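Local structure of endo-1,4-beta-mannanase (Eisenia fetida, 5Y6T) at residues S230-T235 and A273-S278; Y263-Y268 and Y287-P292. The protein probably hydrolyses internal beta-1,4-mannosidic bonds of mannans, as a cold-adapted endo-mannanase of glycoside hydrolase family 5. One frame throughout, in Å; residues are numbered along the deposited sequence.

Contact 1: residues S230-T235 and A273-S278; sequences SERAQT and AYTSSS
The carboxylate of Glu231 meets two hydroxyls of the loop 273-278, and both reach the same oxygen. Thr275 OG1 donates to Glu231 OE2 over 2.7 Å, on the syn side of the carboxylate. Ser277 OG donates to Glu231 OE2 from the anti side, at 2.5 Å. Two donors on different lone pairs hold the carboxylate against turning and would probably stabilise its negative charge. Thr275 and Ser277 can both reach it because residues 275 to 278 form a type I beta turn, closed by the backbone bond from Ser278 N to Thr275 O. Each hydroxyl stands between its own backbone N and carbonyl carbon (chi1 49° in Thr275, 55° in Ser277). The bend of the glutamate chain at chi2 (-88°) brings its acid group to this turn.

Van der Waals contact is small. Glu231 CG lies 3.3 Å from the carbonyl oxygen Ser277 O. The methyl Thr275 CG2 lies 3.4 Å from Arg232 NH2 at an oblique angle to the guanidinium. Arg232 is steadied from its own segment: its NH1 donates to Ser230 OG at 3.1 Å. The same hydroxyl accepts from Arg232 N at 3.2 Å, which makes an ST turn. With an alanine at Glu231, the hydroxyls of Thr275 and Ser277 would probably lose their common acceptor and the turn would be less firmly tied to 230-235.

Ser277 OG has a further partner in Trp240 NE1, and Arg232 packs on the same tryptophan. The contact joins two loops of a beta/alpha barrel. One follows strand 223-228 and leads to helix 246-253; the other follows strand 262-266. Glu231 also packs on Met265 of that strand.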
loop_
_atom_site.group_PDB
_atom_site.type_symbol
_atom_site.label_atom_id
_atom_site.label_comp_id
_atom_site.label_asym_id
_atom_site.label_seq_id
_atom_site.Cartn_x
_atom_site.Cartn_y
_atom_site.Cartn_z
ATOM N N SER A 230 -4.490 -5.745 -9.357
ATOM C CA SER A 230 -5.848 -5.743 -9.964
ATOM C C SER A 230 -6.773 -6.452 -8.937
ATOM O O SER A 230 -6.297 -6.955 -7.903
ATOM C CB SER A 230 -5.805 -6.500 -11.283
ATOM O OG SER A 230 -5.738 -7.876 -11.063
ATOM N N GLU A 231 -8.082 -6.404 -9.198
ATOM C CA GLU A 231 -9.068 -7.049 -8.373
ATOM C C GLU A 231 -8.877 -8.555 -8.365
ATOM O O GLU A 231 -9.443 -9.217 -7.501
ATOM C CB GLU A 231 -10.497 -6.718 -8.855
ATOM C CG GLU A 231 -10.841 -7.317 -10.244
ATOM C CD GLU A 231 -10.454 -6.428 -11.441
ATOM O OE1 GLU A 231 -9.590 -5.529 -11.310
ATOM O OE2 GLU A 231 -10.991 -6.755 -12.543
ATOM N N ARG A 232 -8.146 -9.112 -9.361
ATOM C CA ARG A 232 -8.094 -10.527 -9.561
ATOM C C ARG A 232 -7.504 -11.316 -8.412
ATOM O O ARG A 232 -7.707 -12.533 -8.329
ATOM C CB ARG A 232 -7.304 -10.867 -10.822
ATOM C CG ARG A 232 -7.850 -10.273 -12.116
ATOM C CD ARG A 232 -6.935 -10.783 -13.217
ATOM N NE ARG A 232 -7.139 -10.150 -14.520
ATOM C CZ ARG A 232 -6.626 -8.994 -14.948
ATOM N NH1 ARG A 232 -5.946 -8.171 -14.163
ATOM N NH2 ARG A 232 -6.888 -8.628 -16.216
ATOM N N ALA A 233 -6.737 -10.651 -7.519
ATOM C CA ALA A 233 -6.194 -11.290 -6.350
ATOM C C ALA A 233 -6.795 -10.887 -4.995
ATOM O O ALA A 233 -6.285 -11.327 -3.939
ATOM C CB ALA A 233 -4.692 -11.040 -6.335
ATOM N N GLN A 234 -7.883 -10.096 -5.018
ATOM C CA GLN A 234 -8.493 -9.629 -3.787
ATOM C C GLN A 234 -9.995 -9.717 -3.788
ATOM O O GLN A 234 -10.665 -8.915 -3.169
ATOM C CB GLN A 234 -7.992 -8.236 -3.453
ATOM C CG GLN A 234 -6.669 -8.301 -2.723
ATOM C CD GLN A 234 -6.171 -7.012 -2.078
ATOM O OE1 GLN A 234 -6.947 -6.274 -1.535
ATOM N NE2 GLN A 234 -4.825 -6.830 -2.031
ATOM N N THR A 235 -10.534 -10.699 -4.521
ATOM C CA THR A 235 -11.981 -10.967 -4.385
ATOM C C THR A 235 -12.178 -12.466 -4.695
ATOM O O THR A 235 -11.517 -12.949 -5.614
ATOM C CB THR A 235 -12.918 -10.046 -5.212
ATOM O OG1 THR A 235 -14.282 -10.348 -4.942
ATOM C CG2 THR A 235 -12.714 -10.137 -6.738
ATOM N N ALA A 273 -9.065 -0.495 -22.306
ATOM C CA ALA A 273 -10.231 -0.947 -21.595
ATOM C C ALA A 273 -9.905 -1.499 -20.204
ATOM O O ALA A 273 -8.938 -2.221 -20.036
ATOM C CB ALA A 273 -10.933 -2.072 -22.390
ATOM N N TYR A 274 -10.714 -1.118 -19.237
ATOM C CA TYR A 274 -10.652 -1.771 -17.940
ATOM C C TYR A 274 -11.273 -3.152 -18.065
ATOM O O TYR A 274 -12.143 -3.403 -18.939
ATOM C CB TYR A 274 -11.437 -0.953 -16.931
ATOM C CG TYR A 274 -10.750 0.297 -16.468
ATOM C CD1 TYR A 274 -9.636 0.250 -15.600
ATOM C CD2 TYR A 274 -11.254 1.563 -16.802
ATOM C CE1 TYR A 274 -9.056 1.428 -15.128
ATOM C CE2 TYR A 274 -10.632 2.741 -16.378
ATOM C CZ TYR A 274 -9.574 2.676 -15.534
ATOM O OH TYR A 274 -9.018 3.816 -15.015
ATOM N N THR A 275 -10.847 -4.083 -17.194
ATOM C CA THR A 275 -11.654 -5.280 -16.928
ATOM C C THR A 275 -13.061 -4.929 -16.482
ATOM O O THR A 275 -13.312 -3.893 -15.818
ATOM C CB THR A 275 -10.998 -6.110 -15.809
ATOM O OG1 THR A 275 -10.672 -5.249 -14.713
ATOM C CG2 THR A 275 -9.734 -6.794 -16.311
ATOM N N SER A 276 -14.001 -5.817 -16.796
ATOM C CA SER A 276 -15.402 -5.560 -16.434
ATOM C C SER A 276 -15.610 -5.610 -14.900
ATOM O O SER A 276 -16.598 -5.064 -14.407
ATOM C CB SER A 276 -16.324 -6.522 -17.197
ATOM O OG SER A 276 -15.986 -7.862 -16.831
ATOM N N SER A 277 -14.652 -6.204 -14.166
ATOM C CA SER A 277 -14.691 -6.315 -12.729
ATOM C C SER A 277 -13.718 -5.295 -12.018
ATOM O O SER A 277 -13.502 -5.404 -10.807
ATOM C CB SER A 277 -14.349 -7.750 -12.306
ATOM O OG SER A 277 -13.095 -8.133 -12.862
ATOM N N SER A 278 -13.210 -4.330 -12.791
ATOM C CA SER A 278 -12.395 -3.237 -12.259
ATOM C C SER A 278 -13.135 -2.519 -11.153
ATOM O O SER A 278 -14.357 -2.223 -11.323
ATOM C CB SER A 278 -12.090 -2.210 -13.347
ATOM O OG SER A 278 -11.455 -1.074 -12.760
#

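Contact 2: residues Y263-Y268 and Y287-P292; sequences YQMHTY and YNLDKP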
loop_
_atom_site.group_PDB
_atom_site.type_symbol
_atom_site.label_atom_id
_atom_site.label_comp_id
_atom_site.label_asym_id
_atom_site.label_seq_id
_atom_site.Cartn_x
_atom_site.Cartn_y
_atom_site.Cartn_z
ATOM N N TYR A 263 -8.433 -4.125 2.392
ATOM C CA TYR A 263 -8.049 -4.566 1.034
ATOM C C TYR A 263 -7.721 -3.282 0.189
ATOM O O TYR A 263 -8.092 -2.137 0.535
ATOM C CB TYR A 263 -9.149 -5.380 0.380
ATOM C CG TYR A 263 -9.423 -6.656 1.117
ATOM C CD1 TYR A 263 -8.459 -7.663 1.217
ATOM C CD2 TYR A 263 -10.624 -6.884 1.722
ATOM C CE1 TYR A 263 -8.702 -8.823 1.902
ATOM C CE2 TYR A 263 -10.876 -8.075 2.425
ATOM C CZ TYR A 263 -9.879 -9.043 2.524
ATOM O OH TYR A 263 -10.038 -10.255 3.150
ATOM N N GLN A 264 -6.964 -3.521 -0.874
ATOM C CA GLN A 264 -6.519 -2.418 -1.706
ATOM C C GLN A 264 -6.309 -2.957 -3.127
ATOM O O GLN A 264 -5.442 -3.786 -3.332
ATOM C CB GLN A 264 -5.219 -1.843 -1.136
ATOM C CG GLN A 264 -4.599 -0.780 -2.019
ATOM C CD GLN A 264 -3.224 -0.301 -1.641
ATOM O OE1 GLN A 264 -2.489 0.216 -2.511
ATOM N NE2 GLN A 264 -2.823 -0.521 -0.432
ATOM N N MET A 265 -7.121 -2.520 -4.063
ATOM C CA MET A 265 -7.019 -2.936 -5.428
ATOM C C MET A 265 -6.543 -1.797 -6.267
ATOM O O MET A 265 -7.081 -0.710 -6.206
ATOM C CB MET A 265 -8.433 -3.299 -5.926
ATOM C CG MET A 265 -8.981 -4.515 -5.204
ATOM S SD MET A 265 -10.601 -4.795 -5.851
ATOM C CE MET A 265 -11.070 -6.327 -5.108
ATOM N N HIS A 266 -5.510 -2.024 -7.041
ATOM C CA HIS A 266 -5.076 -1.085 -8.081
ATOM C C HIS A 266 -5.795 -1.387 -9.396
ATOM O O HIS A 266 -6.298 -2.517 -9.588
ATOM C CB HIS A 266 -3.601 -1.270 -8.323
ATOM C CG HIS A 266 -2.791 -1.041 -7.085
ATOM N ND1 HIS A 266 -1.447 -1.364 -6.991
ATOM C CD2 HIS A 266 -3.165 -0.623 -5.855
ATOM C CE1 HIS A 266 -1.030 -1.072 -5.779
ATOM N NE2 HIS A 266 -2.047 -0.621 -5.072
ATOM N N THR A 267 -5.954 -0.390 -10.260
ATOM C CA THR A 267 -6.621 -0.732 -11.490
ATOM C C THR A 267 -6.144 0.177 -12.593
ATOM O O THR A 267 -6.130 1.425 -12.441
ATOM C CB THR A 267 -8.170 -0.742 -11.386
ATOM O OG1 THR A 267 -8.768 -1.267 -12.633
ATOM C CG2 THR A 267 -8.716 0.706 -11.075
ATOM N N TYR A 268 -5.763 -0.454 -13.684
ATOM C CA TYR A 268 -5.393 0.242 -14.909
ATOM C C TYR A 268 -5.994 -0.450 -16.100
ATOM O O TYR A 268 -6.221 -1.685 -16.080
ATOM C CB TYR A 268 -3.900 0.193 -15.078
ATOM C CG TYR A 268 -3.162 0.943 -13.966
ATOM C CD1 TYR A 268 -2.975 2.338 -14.044
ATOM C CD2 TYR A 268 -2.657 0.275 -12.852
ATOM C CE1 TYR A 268 -2.200 2.989 -13.107
ATOM C CE2 TYR A 268 -1.937 0.932 -11.864
ATOM C CZ TYR A 268 -1.734 2.313 -11.967
ATOM O OH TYR A 268 -0.978 2.971 -11.032
ATOM N N TYR A 287 -17.768 -7.069 -4.557
ATOM C CA TYR A 287 -16.666 -7.907 -4.194
ATOM C C TYR A 287 -16.917 -8.780 -2.963
ATOM O O TYR A 287 -16.125 -9.730 -2.683
ATOM C CB TYR A 287 -15.375 -7.104 -3.983
ATOM C CG TYR A 287 -14.869 -6.377 -5.187
ATOM C CD1 TYR A 287 -14.659 -7.070 -6.367
ATOM C CD2 TYR A 287 -14.565 -5.046 -5.137
ATOM C CE1 TYR A 287 -14.174 -6.407 -7.508
ATOM C CE2 TYR A 287 -14.046 -4.379 -6.232
ATOM C CZ TYR A 287 -13.850 -5.059 -7.402
ATOM O OH TYR A 287 -13.346 -4.350 -8.506
ATOM N N ASN A 288 -17.962 -8.456 -2.208
ATOM C CA ASN A 288 -18.377 -9.171 -0.990
ATOM C C ASN A 288 -17.192 -9.458 -0.011
ATOM O O ASN A 288 -16.855 -10.630 0.323
ATOM C CB ASN A 288 -19.078 -10.492 -1.326
ATOM C CG ASN A 288 -19.818 -10.999 -0.117
ATOM O OD1 ASN A 288 -20.172 -10.211 0.756
ATOM N ND2 ASN A 288 -19.901 -12.305 0.007
ATOM N N LEU A 289 -16.478 -8.383 0.309
ATOM C CA LEU A 289 -15.296 -8.440 1.172
ATOM C C LEU A 289 -15.645 -8.292 2.623
ATOM O O LEU A 289 -16.622 -7.611 2.965
ATOM C CB LEU A 289 -14.284 -7.326 0.750
ATOM C CG LEU A 289 -13.826 -7.420 -0.696
ATOM C CD1 LEU A 289 -13.077 -6.170 -1.152
ATOM C CD2 LEU A 289 -13.024 -8.656 -0.982
ATOM N N ASP A 290 -14.793 -8.875 3.449
ATOM C CA ASP A 290 -14.813 -8.767 4.913
ATOM C C ASP A 290 -13.975 -7.671 5.545
ATOM O O ASP A 290 -13.748 -7.660 6.777
ATOM C CB ASP A 290 -14.514 -10.145 5.573
ATOM C CG ASP A 290 -13.115 -10.677 5.249
ATOM O OD1 ASP A 290 -12.416 -10.066 4.428
ATOM O OD2 ASP A 290 -12.794 -11.859 5.612
ATOM N N LYS A 291 -13.535 -6.705 4.714
ATOM C CA LYS A 291 -12.765 -5.521 5.133
ATOM C C LYS A 291 -13.133 -4.452 4.125
ATOM O O LYS A 291 -13.531 -4.762 2.987
ATOM C CB LYS A 291 -11.248 -5.770 5.020
ATOM C CG LYS A 291 -10.800 -7.027 5.777
ATOM C CD LYS A 291 -9.289 -7.240 5.602
ATOM C CE LYS A 291 -8.790 -8.603 6.063
ATOM N NZ LYS A 291 -9.030 -8.844 7.486
ATOM N N PRO A 292 -12.975 -3.183 4.516
ATOM C CA PRO A 292 -13.052 -2.115 3.526
ATOM C C PRO A 292 -12.018 -2.281 2.437
ATOM O O PRO A 292 -11.076 -3.062 2.622
ATOM C CB PRO A 292 -12.816 -0.828 4.363
ATOM C CG PRO A 292 -12.508 -1.200 5.718
ATOM C CD PRO A 292 -12.463 -2.717 5.813
#
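Tyr263 and Met265 of strand 262-266 pack against the loop that leads into strand 293-297, in a mixed contact of aromatic faces and hydrogen bonds. It lies at a join between neighbouring parallel strands of the family 5 (beta/alpha)8 barrel.

Tyr263 is gripped at both ends. Its backbone N donates to Pro292 O at 2.9 Å. At the far end Tyr263 OH donates to Asp290 OD1 over 2.7 Å, on the syn side of the carboxylate. The carboxylate plane is only 5° from that of the ring, and OD1 sits at the ring edge. The Lys291 chain runs across the Tyr263 side chain at about a right angle, over one face of the ring. Its CD makes a CH-pi contact 3.9 Å from the centroid of the Tyr263 ring, off centre. Leu289 packs obliquely, with its CB 3.8 Å from Tyr263 CD2. The bond to Asp290 fixes the hydroxyl end, and the packing of Lys291 and Leu289 probably limits turning of the ring.

Met265 supplies the second half. Its chain runs extended beyond CG (chi2 179°) and carries the methyl over the ring of Tyr287. Met265 CE stands 3.5 Å from the centroid of the Tyr287 ring, only 4° off the normal. Met265 SD covers the rim of the same face, 3.5 Å from Tyr287 CE2. This is a Met-aromatic contact with a CH-pi component. The Tyr287 hydroxyl is hydrogen-bonded to Ser277 O.

Lys291 NZ forms a salt bridge with Asp246 at the start of helix 246-253. Backbone bonds between Tyr263 and Asn294, Met265 and Asn294, and Met265 and Gly296 continue the pairing with strand 293-297. On the other side, strand 262-266 pairs with strand 223-228.

Overall arrangement
From the N terminus, the chain comes first to 230-235, in the loop after strand 223-228. Helix 246-253 and strand 262-266 follow; the strand and the residues just after it provide the first segment of contact 2. The next loop holds 273-278, where contact 1 closes, and then 287-292, where contact 2 closes just before strand 293-297. The two closures therefore cross. Their centres lie about 9 Å apart. Besides the Tyr287 hydroxyl bond, they touch through Ser278 OG with Thr267 OG1 and Gln234 packing on Tyr263. Together they tie the long loop 267-292 to its own strand and to the loop of the preceding one, across three consecutive barrel strands.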